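Metallocarboxypeptidase (Trypanosoma cruzi, PDB 3DWC) probably catalyses the metal-dependent release of C-terminal amino acids other than proline from peptides, as a carboxypeptidase of the M32 family. Local coordinates at residues Y6-R11 with A59-A64; E67-S72 with A82-M87; K15-G20 with F283-V288; L24-D29 with A44-L49; S150-H153 with V159-Y162. All blocks are in the same frame, centred on the assembly; numbering follows the deposited sequence.

In the fold
Helix 3-32 runs through three of the five contacts. Its first turns meet the start of helix 60-71 in interaction 1, closing a loop of 47 residues that is mostly helix; within that loop interaction 4 pairs the later part of helix 3-32 with helix 39-57. Interaction 2 follows in series, joining the end of helix 60-71 to helix 78-95, and it touches interaction 1 through Tyr6 and Asn83. Interaction 3 closes the longest loop, from 15-20 to the 283-288 segment; it encloses interactions 2, 4 and 5 and crosses interaction 1. Interaction 5 is a short local closure at helix 154-162, touching none of the others.

Interaction 1. Residues Y6-R11 with A59-A64; sequences YKELER and APKIRA
Leu9 and Ile62 meet branch to branch at a slant, Leu9 CD2 lying 3.8 Å from Ile62 CG2. The CB of Leu9 does not point straight at the partner helix; it is the CD2 branch that brings the side chain to Ile62. Beside this apolar pair lies a charged group in which Lys61 comes in at about a right angle to both Glu8 and Arg11. Its chain is extended beyond CG and brings NZ to 3.8 Å from Glu8 OE1, a long salt bridge to an oxygen that Arg11 holds more closely. The two segments belong to the N-terminal helical part of the M32 carboxypeptidase fold, where segments 6-11 and 60-64 of helices 3-32 and 60-71 run roughly antiparallel, at 139°, their axes approaching to 10.7 Å. Met87 and Trp91 of helix 78-95 pack against Leu9 and Ile62, respectively. Arg11 bends at chi3 and grips Glu8 side-on: NE and NH2 both reach OE1, each at 3.1 Å, with the oxygen close to the guanidinium plane. Lys61 NZ also stands at the edge of that guanidinium, near its plane and 3.8 Å from Arg11 NH2.

Interaction 2. Residues E67-S72 with A82-M87; sequences EEAEKS and ANLREM
Leu84 reaches from helix 78-95 to the last turns of helix 60-71, two consecutive helices joined by a short connection in the N-terminal helical part of the M32 fold. Its CB points toward the partner helix. CG stands opposite the backbone N (chi1 -175°), which carries the branch point outward and leaves the touching to the two methyls. CD1 lies 3.9 Å from Ala69 CB. CD2 goes further in and has three neighbours: Ala69 CB at 3.7 Å, Ala69 O also at 3.7 Å, and Glu70 CG at 3.9 Å. The small alanine therefore meets both branches of the leucine, and the backbone between Ala69 and Glu70 passes beside CD2. Glu70 crosses the leucine obliquely and offers only aliphatic carbon to it; its chain runs on extended, and the carboxylate is salt-bridged through OE2 to Arg88 NE, one turn beyond Leu84 on the same helix. An apolar contact and an ion pair thus join the same two helices side by side. On other faces of helix 78-95, Met87 packs on Glu10 and Phe13 of helix 3-32, and Asn83 bonds to Gln286 and Val288 of the loop before helix 294-309. Glu86, salt-bridged through OE1 to Arg292, is also gripped by Arg85, whose NE and NH2 both donate to OE2, which lies 2.9 Å from NE.

Interaction 3. Residues K15-G20 with F283-V288; sequences KLYRYG and FETQPV
The Tyr17 ring lies with one face against the backbone of Thr285, and the main interaction is CH-pi: Thr285 CA stands 3.7 Å from the ring centroid, only 12° off the ring normal. A trans first torsion (chi1 -175°) directs the ring off helix 3-32 at the type I turn of Phe283 to Gln286. Van der Waals contacts surround this. Thr285 CB and CG2 each touch Tyr17 CD2 at 3.8 Å, and CG2 also sits over a face of the Arg18 guanidinium, 3.8 Å from NH2, so one methyl bridges two side chains. Arg18 packs on Ala44 of the second subunit as well. The polar links go through water and outside partners. A water donates to Tyr17 OH at 2.7 Å and to Glu284 O at 2.6 Å, joining the phenol to the turn backbone. Tyr17 OH is also bonded to Glu245 OE1. Between segments 15-20 and 283-288, then, attraction is by dispersion and CH-pi contact with one bridging water, while direct hydrogen bonds from the loop to helix 3-32 lie one and two turns earlier, Thr285 OG1 with Thr14 OG1 and Gln286 NE2 with Glu10 O.

Interaction 4. Residues L24-D29 with A44-L49; sequences LLADWD and AAMAEL
Met46 lies alongside Ala26 and extends to Asp27, joining helix 39-57 to helix 3-32, successive helices of the N-terminal helical part of the M32 carboxypeptidase fold. The more closely packed part is at Ala26, whose CB points toward the partner helix, is buried and has two atoms of the methionine against it. Met46 CG touches that methyl at 3.8 Å and Met46 SD at 3.9 Å, so the middle of the thioether chain, rather than its tip, fills the gap between backbones whose nearest CA atoms, Ala26 and Met46, are 7.2 Å apart. No hydrogen bond passes between the two segments. Nearby, Leu49 continues the apolar packing on Tyr19, Met22 and Leu23, and Met46 also packs on Met22 of the second subunit, which places this helix pair at the dimer interface. The other side, at Asp27, is partly exposed and met by the terminal methyl alone. A bend at the last torsion of Met46 (chi3 72°), after a trans CA-CB-CG-SD torsion, turns that methyl over toward the aspartate. There the contact is with the hydrocarbon base of the acid more than with its charge: Met46 CE is 3.8 Å from Asp27 CB and 4.0 Å from Asp27 OD1.

Interaction 5. Residues S150-H153 with V159-Y162; sequences SGKH and VDIY
Lys152 and Asp160 meet at about a right angle, ammonium against carboxylate, in a single surface contact. Lys152 NZ lies 3.7 Å from Asp160 OD1 and 3.8 Å from Asp160 OD2, nearly equidistant, with the carboxyl carbon CG slightly closer at 3.6 Å. The salt bridge is long, and the attraction is probably that of loosely paired charges. The lysine reaches it by a chain extended beyond CG, and the CB of each residue points toward the other segment. Other groups hold the carboxylate more firmly: OD2 is salt-bridged to Arg89 NH1 of helix 78-95, and OD1 accepts from the backbone N of Gly165. Arg89, a backbone N-H and the more distant Lys152 would together probably favour the ionised form of this acid.

Behind the lysine, the backbone is shaped by Ser150, whose OG accepts from Lys152 N at 3.2 Å, with an N-H...O angle of 149°, making an ST turn. The same hydroxyl bonds to Ala147 O at the end of helix 125-147. Gly151 passes through this turn with positive phi (81°). One residue beyond Lys152, His153 takes the N-cap position of helix 154-162: its ND1 bonds to Tyr155 N, and its NE2 to Asp374 OD1. The arrangement is that of a tight helix-to-helix connection, with an ST turn leading out of helix 125-147, a histidine N-cap opening helix 154-162, and a long lysine-aspartate pair spanning from the connection to Asp160 of that helix.

Interaction 1. Residues Y6-R11 with A59-A64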
# COMPACT_ATOMS: atom_id res chain seq x y z
N TYR B 6 -6.76 -0.38 -33.25
CA TYR B 6 -5.99 0.54 -32.43
C TYR B 6 -6.72 0.86 -31.11
O TYR B 6 -6.13 0.73 -30.02
CB TYR B 6 -5.60 1.84 -33.18
CG TYR B 6 -5.07 2.89 -32.21
CD1 TYR B 6 -3.79 2.82 -31.71
CD2 TYR B 6 -5.90 3.88 -31.73
CE1 TYR B 6 -3.33 3.75 -30.78
CE2 TYR B 6 -5.45 4.80 -30.80
CZ TYR B 6 -4.18 4.73 -30.32
OH TYR B 6 -3.78 5.68 -29.39
N LYS B 7 -8.00 1.24 -31.21
CA LYS B 7 -8.81 1.50 -30.01
C LYS B 7 -8.96 0.25 -29.11
O LYS B 7 -9.01 0.35 -27.87
CB LYS B 7 -10.18 2.07 -30.40
CG LYS B 7 -10.13 3.55 -30.82
CD LYS B 7 -10.14 4.45 -29.57
CE LYS B 7 -9.63 5.85 -29.86
NZ LYS B 7 -9.75 6.73 -28.65
N GLU B 8 -9.03 -0.93 -29.73
CA GLU B 8 -9.04 -2.16 -28.96
C GLU B 8 -7.73 -2.33 -28.20
O GLU B 8 -7.74 -2.69 -27.05
CB GLU B 8 -9.31 -3.36 -29.86
CG GLU B 8 -9.18 -4.72 -29.16
CD GLU B 8 -10.29 -4.99 -28.16
OE1 GLU B 8 -10.01 -5.65 -27.12
OE2 GLU B 8 -11.44 -4.52 -28.41
N LEU B 9 -6.60 -2.04 -28.85
CA LEU B 9 -5.33 -1.99 -28.16
C LEU B 9 -5.33 -0.98 -27.01
O LEU B 9 -4.79 -1.24 -25.95
CB LEU B 9 -4.17 -1.72 -29.11
CG LEU B 9 -3.74 -2.94 -29.95
CD1 LEU B 9 -3.13 -2.51 -31.27
CD2 LEU B 9 -2.79 -3.86 -29.20
N GLU B 10 -5.92 0.19 -27.23
CA GLU B 10 -5.92 1.19 -26.19
C GLU B 10 -6.56 0.62 -24.94
O GLU B 10 -6.06 0.81 -23.85
CB GLU B 10 -6.67 2.45 -26.63
CG GLU B 10 -5.83 3.39 -27.48
CD GLU B 10 -6.39 4.82 -27.50
OE1 GLU B 10 -7.59 4.98 -27.25
OE2 GLU B 10 -5.63 5.79 -27.76
N ARG B 11 -7.69 -0.04 -25.14
CA ARG B 11 -8.46 -0.70 -24.07
C ARG B 11 -7.66 -1.76 -23.31
O ARG B 11 -7.74 -1.86 -22.08
CB ARG B 11 -9.71 -1.33 -24.71
CG ARG B 11 -10.74 -1.87 -23.71
CD ARG B 11 -11.82 -2.80 -24.38
NE ARG B 11 -11.27 -4.13 -24.68
CZ ARG B 11 -10.96 -5.04 -23.74
NH1 ARG B 11 -11.17 -4.81 -22.44
NH2 ARG B 11 -10.45 -6.22 -24.11
N ALA B 59 -0.86 -12.57 -25.27
CA ALA B 59 -1.86 -13.38 -25.96
C ALA B 59 -1.70 -13.21 -27.47
O ALA B 59 -1.30 -12.14 -27.95
CB ALA B 59 -3.27 -13.01 -25.49
N PRO B 60 -1.96 -14.28 -28.24
CA PRO B 60 -1.91 -14.16 -29.70
C PRO B 60 -2.62 -12.93 -30.26
O PRO B 60 -2.06 -12.28 -31.14
CB PRO B 60 -2.56 -15.46 -30.16
CG PRO B 60 -2.14 -16.44 -29.10
CD PRO B 60 -2.25 -15.67 -27.83
N LYS B 61 -3.78 -12.58 -29.72
CA LYS B 61 -4.58 -11.49 -30.29
C LYS B 61 -3.88 -10.12 -30.33
O LYS B 61 -4.17 -9.31 -31.21
CB LYS B 61 -5.94 -11.36 -29.60
CG LYS B 61 -5.95 -10.55 -28.32
CD LYS B 61 -7.36 -10.45 -27.67
CE LYS B 61 -7.35 -9.48 -26.48
NZ LYS B 61 -8.70 -9.03 -26.00
N ILE B 62 -2.97 -9.86 -29.38
CA ILE B 62 -2.33 -8.54 -29.31
C ILE B 62 -1.50 -8.30 -30.55
O ILE B 62 -1.62 -7.24 -31.18
CB ILE B 62 -1.41 -8.37 -28.05
CG1 ILE B 62 -2.19 -8.68 -26.77
CG2 ILE B 62 -0.90 -6.96 -27.95
CD1 ILE B 62 -3.49 -7.92 -26.65
N ARG B 63 -0.65 -9.26 -30.89
CA ARG B 63 0.16 -9.19 -32.10
C ARG B 63 -0.68 -8.96 -33.36
O ARG B 63 -0.37 -8.10 -34.19
CB ARG B 63 0.97 -10.47 -32.26
CG ARG B 63 1.94 -10.48 -33.44
CD ARG B 63 2.34 -11.91 -33.73
NE ARG B 63 3.16 -11.99 -34.94
CZ ARG B 63 4.49 -12.11 -34.96
NH1 ARG B 63 5.19 -12.17 -33.83
NH2 ARG B 63 5.11 -12.19 -36.14
N ALA B 64 -1.74 -9.75 -33.50
CA ALA B 64 -2.69 -9.59 -34.60
C ALA B 64 -3.32 -8.20 -34.57
O ALA B 64 -3.50 -7.56 -35.62
CB ALA B 64 -3.76 -10.68 -34.53

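Interaction 2. Residues E67-S72 with A82-M87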
# COMPACT_ATOMS: atom_id res chain seq x y z
N GLU B 67 -0.62 -5.64 -35.71
CA GLU B 67 -0.47 -5.77 -37.17
C GLU B 67 -1.62 -5.15 -37.98
O GLU B 67 -1.37 -4.43 -38.94
CB GLU B 67 -0.24 -7.23 -37.55
CG GLU B 67 1.15 -7.71 -37.14
CD GLU B 67 1.43 -9.18 -37.46
OE1 GLU B 67 2.57 -9.60 -37.20
OE2 GLU B 67 0.54 -9.90 -37.97
N GLU B 68 -2.87 -5.39 -37.60
CA GLU B 68 -3.97 -4.71 -38.27
C GLU B 68 -3.91 -3.20 -38.12
O GLU B 68 -4.18 -2.47 -39.07
CB GLU B 68 -5.33 -5.20 -37.81
CG GLU B 68 -5.69 -6.62 -38.22
CD GLU B 68 -5.66 -6.87 -39.74
OE1 GLU B 68 -5.65 -8.05 -40.13
OE2 GLU B 68 -5.63 -5.90 -40.54
N ALA B 69 -3.57 -2.72 -36.94
CA ALA B 69 -3.52 -1.29 -36.69
C ALA B 69 -2.42 -0.61 -37.50
O ALA B 69 -2.57 0.54 -37.90
CB ALA B 69 -3.34 -0.98 -35.19
N GLU B 70 -1.33 -1.34 -37.73
CA GLU B 70 -0.15 -0.79 -38.40
C GLU B 70 -0.30 -0.70 -39.92
O GLU B 70 0.42 0.08 -40.56
CB GLU B 70 1.10 -1.62 -38.06
CG GLU B 70 1.60 -1.42 -36.66
CD GLU B 70 2.86 -2.20 -36.37
OE1 GLU B 70 3.12 -3.23 -37.02
OE2 GLU B 70 3.60 -1.80 -35.47
N LYS B 71 -1.18 -1.50 -40.51
CA LYS B 71 -1.40 -1.40 -41.94
C LYS B 71 -2.20 -0.14 -42.29
O LYS B 71 -2.06 0.40 -43.38
CB LYS B 71 -2.04 -2.67 -42.50
CG LYS B 71 -3.43 -3.02 -42.00
CD LYS B 71 -4.01 -4.23 -42.75
CE LYS B 71 -3.29 -5.55 -42.41
NZ LYS B 71 -4.15 -6.77 -42.68
N SER B 72 -2.99 0.36 -41.33
CA SER B 72 -3.88 1.52 -41.55
C SER B 72 -3.37 2.78 -40.81
O SER B 72 -4.14 3.63 -40.37
CB SER B 72 -5.28 1.15 -41.05
OG SER B 72 -5.25 0.73 -39.69
N ALA B 82 2.09 7.61 -32.54
CA ALA B 82 3.21 7.44 -31.58
C ALA B 82 2.86 6.38 -30.52
O ALA B 82 3.72 5.56 -30.09
CB ALA B 82 3.54 8.73 -30.88
N ASN B 83 1.60 6.41 -30.10
CA ASN B 83 1.16 5.48 -29.06
C ASN B 83 1.24 4.08 -29.62
O ASN B 83 1.71 3.17 -28.93
CB ASN B 83 -0.24 5.86 -28.56
CG ASN B 83 -0.66 5.12 -27.31
OD1 ASN B 83 0.14 4.88 -26.40
ND2 ASN B 83 -1.94 4.75 -27.26
N LEU B 84 0.85 3.90 -30.90
CA LEU B 84 0.94 2.56 -31.51
C LEU B 84 2.40 2.07 -31.56
O LEU B 84 2.67 0.89 -31.33
CB LEU B 84 0.31 2.54 -32.91
CG LEU B 84 0.21 1.19 -33.64
CD1 LEU B 84 -0.45 0.10 -32.79
CD2 LEU B 84 -0.52 1.37 -34.99
N ARG B 85 3.33 2.98 -31.87
CA ARG B 85 4.77 2.68 -31.77
C ARG B 85 5.18 2.23 -30.35
O ARG B 85 5.92 1.27 -30.18
CB ARG B 85 5.60 3.92 -32.14
CG ARG B 85 7.10 3.68 -32.25
CD ARG B 85 7.86 5.00 -32.42
NE ARG B 85 7.64 5.88 -31.27
CZ ARG B 85 7.54 7.21 -31.31
NH1 ARG B 85 7.61 7.87 -32.45
NH2 ARG B 85 7.34 7.87 -30.18
N GLU B 86 4.68 2.93 -29.33
CA GLU B 86 5.05 2.59 -27.97
C GLU B 86 4.40 1.28 -27.54
O GLU B 86 5.01 0.52 -26.78
CB GLU B 86 4.77 3.75 -27.03
CG GLU B 86 5.56 4.97 -27.37
CD GLU B 86 7.07 4.72 -27.47
OE1 GLU B 86 7.62 4.02 -26.60
OE2 GLU B 86 7.71 5.26 -28.40
N MET B 87 3.20 0.99 -28.04
CA MET B 87 2.55 -0.29 -27.79
C MET B 87 3.35 -1.47 -28.34
O MET B 87 3.51 -2.46 -27.66
CB MET B 87 1.16 -0.33 -28.46
CG MET B 87 0.10 0.53 -27.82
SD MET B 87 -1.39 0.58 -28.82
CE MET B 87 -2.56 1.25 -27.60

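Interaction 3. Residues K15-G20 with F283-V288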
# COMPACT_ATOMS: atom_id res chain seq x y z
N LYS B 15 -6.22 -1.60 -19.36
CA LYS B 15 -6.31 -2.74 -18.44
C LYS B 15 -4.98 -2.98 -17.76
O LYS B 15 -4.92 -3.04 -16.52
CB LYS B 15 -6.79 -3.98 -19.21
CG LYS B 15 -7.38 -5.04 -18.39
CD LYS B 15 -8.40 -5.89 -19.15
CE LYS B 15 -7.81 -6.50 -20.43
NZ LYS B 15 -8.47 -7.82 -20.85
N LEU B 16 -3.92 -3.11 -18.55
CA LEU B 16 -2.55 -3.30 -18.05
C LEU B 16 -2.09 -2.21 -17.10
O LEU B 16 -1.49 -2.51 -16.08
CB LEU B 16 -1.55 -3.40 -19.22
CG LEU B 16 -1.63 -4.67 -20.08
CD1 LEU B 16 -0.75 -4.52 -21.33
CD2 LEU B 16 -1.31 -6.02 -19.25
N TYR B 17 -2.40 -0.96 -17.42
CA TYR B 17 -2.12 0.21 -16.57
C TYR B 17 -2.79 0.03 -15.20
O TYR B 17 -2.15 0.24 -14.16
CB TYR B 17 -2.60 1.49 -17.26
CG TYR B 17 -2.26 2.78 -16.57
CD1 TYR B 17 -1.03 3.37 -16.71
CD2 TYR B 17 -3.21 3.43 -15.76
CE1 TYR B 17 -0.73 4.60 -16.07
CE2 TYR B 17 -2.91 4.61 -15.10
CZ TYR B 17 -1.67 5.21 -15.28
OH TYR B 17 -1.37 6.40 -14.63
N ARG B 18 -4.01 -0.47 -15.18
CA ARG B 18 -4.70 -0.68 -13.92
C ARG B 18 -4.07 -1.74 -13.09
O ARG B 18 -3.97 -1.60 -11.87
CB ARG B 18 -6.17 -1.07 -14.13
CG ARG B 18 -7.06 -0.05 -14.80
CD ARG B 18 -6.76 1.37 -14.41
NE ARG B 18 -7.62 2.30 -15.17
CZ ARG B 18 -7.53 3.62 -15.07
NH1 ARG B 18 -6.63 4.16 -14.27
NH2 ARG B 18 -8.33 4.41 -15.79
N TYR B 19 -3.66 -2.82 -13.74
CA TYR B 19 -2.99 -3.88 -13.01
C TYR B 19 -1.62 -3.40 -12.51
O TYR B 19 -1.19 -3.75 -11.42
CB TYR B 19 -2.80 -5.10 -13.90
CG TYR B 19 -4.06 -5.77 -14.44
CD1 TYR B 19 -5.19 -5.94 -13.66
CD2 TYR B 19 -4.07 -6.33 -15.72
CE1 TYR B 19 -6.36 -6.64 -14.16
CE2 TYR B 19 -5.20 -7.03 -16.21
CZ TYR B 19 -6.35 -7.15 -15.43
OH TYR B 19 -7.48 -7.81 -15.92
N GLY B 20 -0.96 -2.55 -13.31
CA GLY B 20 0.35 -1.99 -12.94
C GLY B 20 0.27 -1.08 -11.74
O GLY B 20 1.16 -1.09 -10.89
N PHE B 283 -3.69 10.87 -22.87
CA PHE B 283 -3.11 9.54 -23.08
C PHE B 283 -2.63 8.91 -21.79
O PHE B 283 -1.75 8.05 -21.77
CB PHE B 283 -1.99 9.65 -24.08
CG PHE B 283 -2.47 9.83 -25.51
CD1 PHE B 283 -2.74 11.09 -26.03
CD2 PHE B 283 -2.64 8.71 -26.32
CE1 PHE B 283 -3.15 11.24 -27.34
CE2 PHE B 283 -3.05 8.84 -27.63
CZ PHE B 283 -3.32 10.11 -28.15
N GLU B 284 -3.27 9.29 -20.69
CA GLU B 284 -2.73 9.01 -19.34
C GLU B 284 -2.51 7.52 -19.01
O GLU B 284 -1.51 7.18 -18.37
CB GLU B 284 -3.61 9.68 -18.28
CG GLU B 284 -3.47 11.20 -18.25
CD GLU B 284 -4.38 11.93 -19.22
OE1 GLU B 284 -4.19 13.14 -19.36
OE2 GLU B 284 -5.27 11.32 -19.86
N THR B 285 -3.38 6.65 -19.49
CA THR B 285 -3.29 5.19 -19.20
C THR B 285 -2.55 4.39 -20.30
O THR B 285 -2.56 3.15 -20.30
CB THR B 285 -4.69 4.61 -19.07
OG1 THR B 285 -5.32 4.62 -20.36
CG2 THR B 285 -5.53 5.43 -18.07
N GLN B 286 -1.89 5.11 -21.21
CA GLN B 286 -1.23 4.55 -22.38
C GLN B 286 0.29 4.65 -22.35
O GLN B 286 0.85 5.56 -21.70
CB GLN B 286 -1.71 5.31 -23.62
CG GLN B 286 -3.22 5.22 -23.87
CD GLN B 286 -3.66 3.81 -24.17
OE1 GLN B 286 -3.14 3.18 -25.09
NE2 GLN B 286 -4.65 3.31 -23.40
N PRO B 287 0.96 3.80 -23.14
CA PRO B 287 2.39 3.73 -23.07
C PRO B 287 3.13 4.94 -23.70
O PRO B 287 4.31 5.12 -23.43
CB PRO B 287 2.70 2.40 -23.76
CG PRO B 287 1.64 2.25 -24.75
CD PRO B 287 0.43 2.85 -24.13
N VAL B 288 2.45 5.78 -24.48
CA VAL B 288 3.05 7.04 -24.95
C VAL B 288 3.16 8.09 -23.81
O VAL B 288 3.99 8.98 -23.86
CB VAL B 288 2.26 7.63 -26.10
CG1 VAL B 288 0.93 8.22 -25.63
CG2 VAL B 288 3.14 8.68 -26.88
O HOH W 1 -0.15 8.15 -16.35

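Interaction 4. Residues L24-D29 with A44-L49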
# COMPACT_ATOMS: atom_id res chain seq x y z
N LEU B 24 2.74 -1.48 -8.50
CA LEU B 24 3.54 -0.35 -8.05
C LEU B 24 3.26 -0.00 -6.57
O LEU B 24 4.15 0.32 -5.77
CB LEU B 24 3.24 0.83 -8.98
CG LEU B 24 3.79 0.73 -10.40
CD1 LEU B 24 3.11 1.71 -11.37
CD2 LEU B 24 5.30 1.00 -10.38
N LEU B 25 2.00 -0.09 -6.19
CA LEU B 25 1.58 0.14 -4.78
C LEU B 25 2.18 -0.91 -3.93
O LEU B 25 2.80 -0.61 -2.91
CB LEU B 25 0.07 0.07 -4.62
CG LEU B 25 -0.45 0.44 -3.21
CD1 LEU B 25 -0.10 1.94 -2.90
CD2 LEU B 25 -1.99 0.20 -3.11
N ALA B 26 2.00 -2.16 -4.35
CA ALA B 26 2.54 -3.32 -3.62
C ALA B 26 4.05 -3.22 -3.45
O ALA B 26 4.58 -3.57 -2.41
CB ALA B 26 2.17 -4.64 -4.35
N ASP B 27 4.73 -2.70 -4.46
CA ASP B 27 6.20 -2.58 -4.40
C ASP B 27 6.57 -1.44 -3.46
O ASP B 27 7.39 -1.60 -2.60
CB ASP B 27 6.80 -2.40 -5.78
CG ASP B 27 8.32 -2.44 -5.76
OD1 ASP B 27 8.89 -3.48 -5.33
OD2 ASP B 27 8.93 -1.43 -6.07
N TRP B 28 5.91 -0.29 -3.61
CA TRP B 28 6.14 0.82 -2.70
C TRP B 28 5.97 0.41 -1.23
O TRP B 28 6.84 0.67 -0.38
CB TRP B 28 5.24 2.05 -3.08
CG TRP B 28 5.31 3.14 -2.07
CD1 TRP B 28 6.21 4.15 -2.02
CD2 TRP B 28 4.46 3.29 -0.90
NE1 TRP B 28 6.00 4.92 -0.89
CE2 TRP B 28 4.94 4.39 -0.18
CE3 TRP B 28 3.42 2.53 -0.36
CZ2 TRP B 28 4.35 4.83 1.02
CZ3 TRP B 28 2.84 2.95 0.86
CH2 TRP B 28 3.32 4.08 1.54
N ASP B 29 4.88 -0.31 -0.94
CA ASP B 29 4.52 -0.67 0.41
C ASP B 29 5.49 -1.68 0.98
O ASP B 29 5.79 -1.64 2.20
CB ASP B 29 3.07 -1.20 0.39
CG ASP B 29 2.57 -1.60 1.73
OD1 ASP B 29 1.88 -0.80 2.37
OD2 ASP B 29 2.90 -2.71 2.18
N ALA B 44 4.29 -13.54 -3.32
CA ALA B 44 3.34 -14.46 -3.99
C ALA B 44 2.24 -13.68 -4.77
O ALA B 44 1.88 -14.01 -5.93
CB ALA B 44 2.76 -15.41 -2.98
N ALA B 45 1.78 -12.59 -4.19
CA ALA B 45 0.70 -11.80 -4.79
C ALA B 45 1.21 -11.00 -5.98
O ALA B 45 0.57 -10.96 -7.02
CB ALA B 45 0.08 -10.90 -3.74
N MET B 46 2.35 -10.34 -5.81
CA MET B 46 3.01 -9.66 -6.90
C MET B 46 3.32 -10.59 -8.09
O MET B 46 3.07 -10.23 -9.21
CB MET B 46 4.28 -9.02 -6.35
CG MET B 46 3.92 -7.81 -5.48
SD MET B 46 5.31 -6.96 -4.78
CE MET B 46 6.05 -6.15 -6.20
N ALA B 47 3.76 -11.82 -7.82
CA ALA B 47 4.08 -12.79 -8.86
C ALA B 47 2.87 -13.19 -9.65
O ALA B 47 2.97 -13.38 -10.86
CB ALA B 47 4.71 -14.09 -8.25
N GLU B 48 1.77 -13.44 -8.95
CA GLU B 48 0.55 -13.84 -9.60
C GLU B 48 0.03 -12.72 -10.50
O GLU B 48 -0.37 -12.94 -11.64
CB GLU B 48 -0.53 -14.24 -8.58
CG GLU B 48 -1.76 -14.86 -9.24
CD GLU B 48 -1.46 -16.16 -9.99
OE1 GLU B 48 -1.91 -16.32 -11.13
OE2 GLU B 48 -0.74 -16.99 -9.48
N LEU B 49 0.07 -11.51 -10.02
CA LEU B 49 -0.39 -10.35 -10.84
C LEU B 49 0.54 -10.07 -12.04
O LEU B 49 0.08 -9.79 -13.14
CB LEU B 49 -0.54 -9.09 -9.99
CG LEU B 49 -1.75 -8.15 -10.23
CD1 LEU B 49 -1.47 -6.77 -9.69
CD2 LEU B 49 -2.19 -8.06 -11.68

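Interaction 5. Residues S150-H153 with V159-Y162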
# COMPACT_ATOMS: atom_id res chain seq x y z
N SER B 150 17.01 -7.86 -36.29
CA SER B 150 17.44 -6.48 -36.56
C SER B 150 18.91 -6.39 -36.98
O SER B 150 19.29 -5.48 -37.73
CB SER B 150 17.22 -5.60 -35.33
OG SER B 150 18.02 -6.04 -34.26
N GLY B 151 19.73 -7.32 -36.50
CA GLY B 151 21.16 -7.29 -36.74
C GLY B 151 21.86 -6.33 -35.79
O GLY B 151 22.95 -5.85 -36.09
N LYS B 152 21.22 -6.05 -34.65
CA LYS B 152 21.82 -5.22 -33.62
C LYS B 152 22.79 -6.05 -32.80
O LYS B 152 22.59 -7.24 -32.58
CB LYS B 152 20.77 -4.71 -32.64
CG LYS B 152 19.92 -3.55 -33.09
CD LYS B 152 19.24 -2.98 -31.83
CE LYS B 152 17.91 -2.29 -32.13
NZ LYS B 152 17.19 -2.12 -30.82
N HIS B 153 23.82 -5.38 -32.30
CA HIS B 153 24.76 -5.99 -31.38
C HIS B 153 24.00 -6.38 -30.08
O HIS B 153 23.20 -5.61 -29.58
CB HIS B 153 25.87 -4.97 -31.09
CG HIS B 153 26.98 -5.51 -30.26
ND1 HIS B 153 26.77 -6.16 -29.06
CD2 HIS B 153 28.32 -5.50 -30.45
CE1 HIS B 153 27.93 -6.53 -28.55
NE2 HIS B 153 28.89 -6.14 -29.37
N VAL B 159 20.97 -2.41 -23.97
CA VAL B 159 20.93 -0.99 -23.62
C VAL B 159 19.58 -0.38 -24.03
O VAL B 159 19.02 0.46 -23.33
CB VAL B 159 22.10 -0.21 -24.23
CG1 VAL B 159 21.91 1.30 -24.05
CG2 VAL B 159 23.44 -0.71 -23.61
N ASP B 160 19.05 -0.85 -25.16
CA ASP B 160 17.76 -0.45 -25.68
C ASP B 160 16.61 -0.67 -24.70
O ASP B 160 15.62 0.02 -24.80
CB ASP B 160 17.47 -1.20 -26.98
CG ASP B 160 16.21 -0.69 -27.70
OD1 ASP B 160 16.26 0.40 -28.32
OD2 ASP B 160 15.17 -1.38 -27.65
N ILE B 161 16.73 -1.62 -23.77
CA ILE B 161 15.71 -1.83 -22.75
C ILE B 161 15.46 -0.54 -21.96
O ILE B 161 14.30 -0.13 -21.71
CB ILE B 161 16.10 -3.00 -21.76
CG1 ILE B 161 16.25 -4.32 -22.49
CG2 ILE B 161 15.05 -3.16 -20.65
CD1 ILE B 161 16.88 -5.46 -21.59
N TYR B 162 16.56 0.13 -21.63
CA TYR B 162 16.56 1.27 -20.76
C TYR B 162 16.64 2.59 -21.52
O TYR B 162 16.21 3.62 -21.03
CB TYR B 162 17.76 1.17 -19.85
CG TYR B 162 17.85 -0.14 -19.17
CD1 TYR B 162 16.92 -0.49 -18.18
CD2 TYR B 162 18.85 -1.04 -19.48
CE1 TYR B 162 17.00 -1.72 -17.56
CE2 TYR B 162 18.93 -2.27 -18.85
CZ TYR B 162 18.02 -2.60 -17.91
OH TYR B 162 18.13 -3.83 -17.31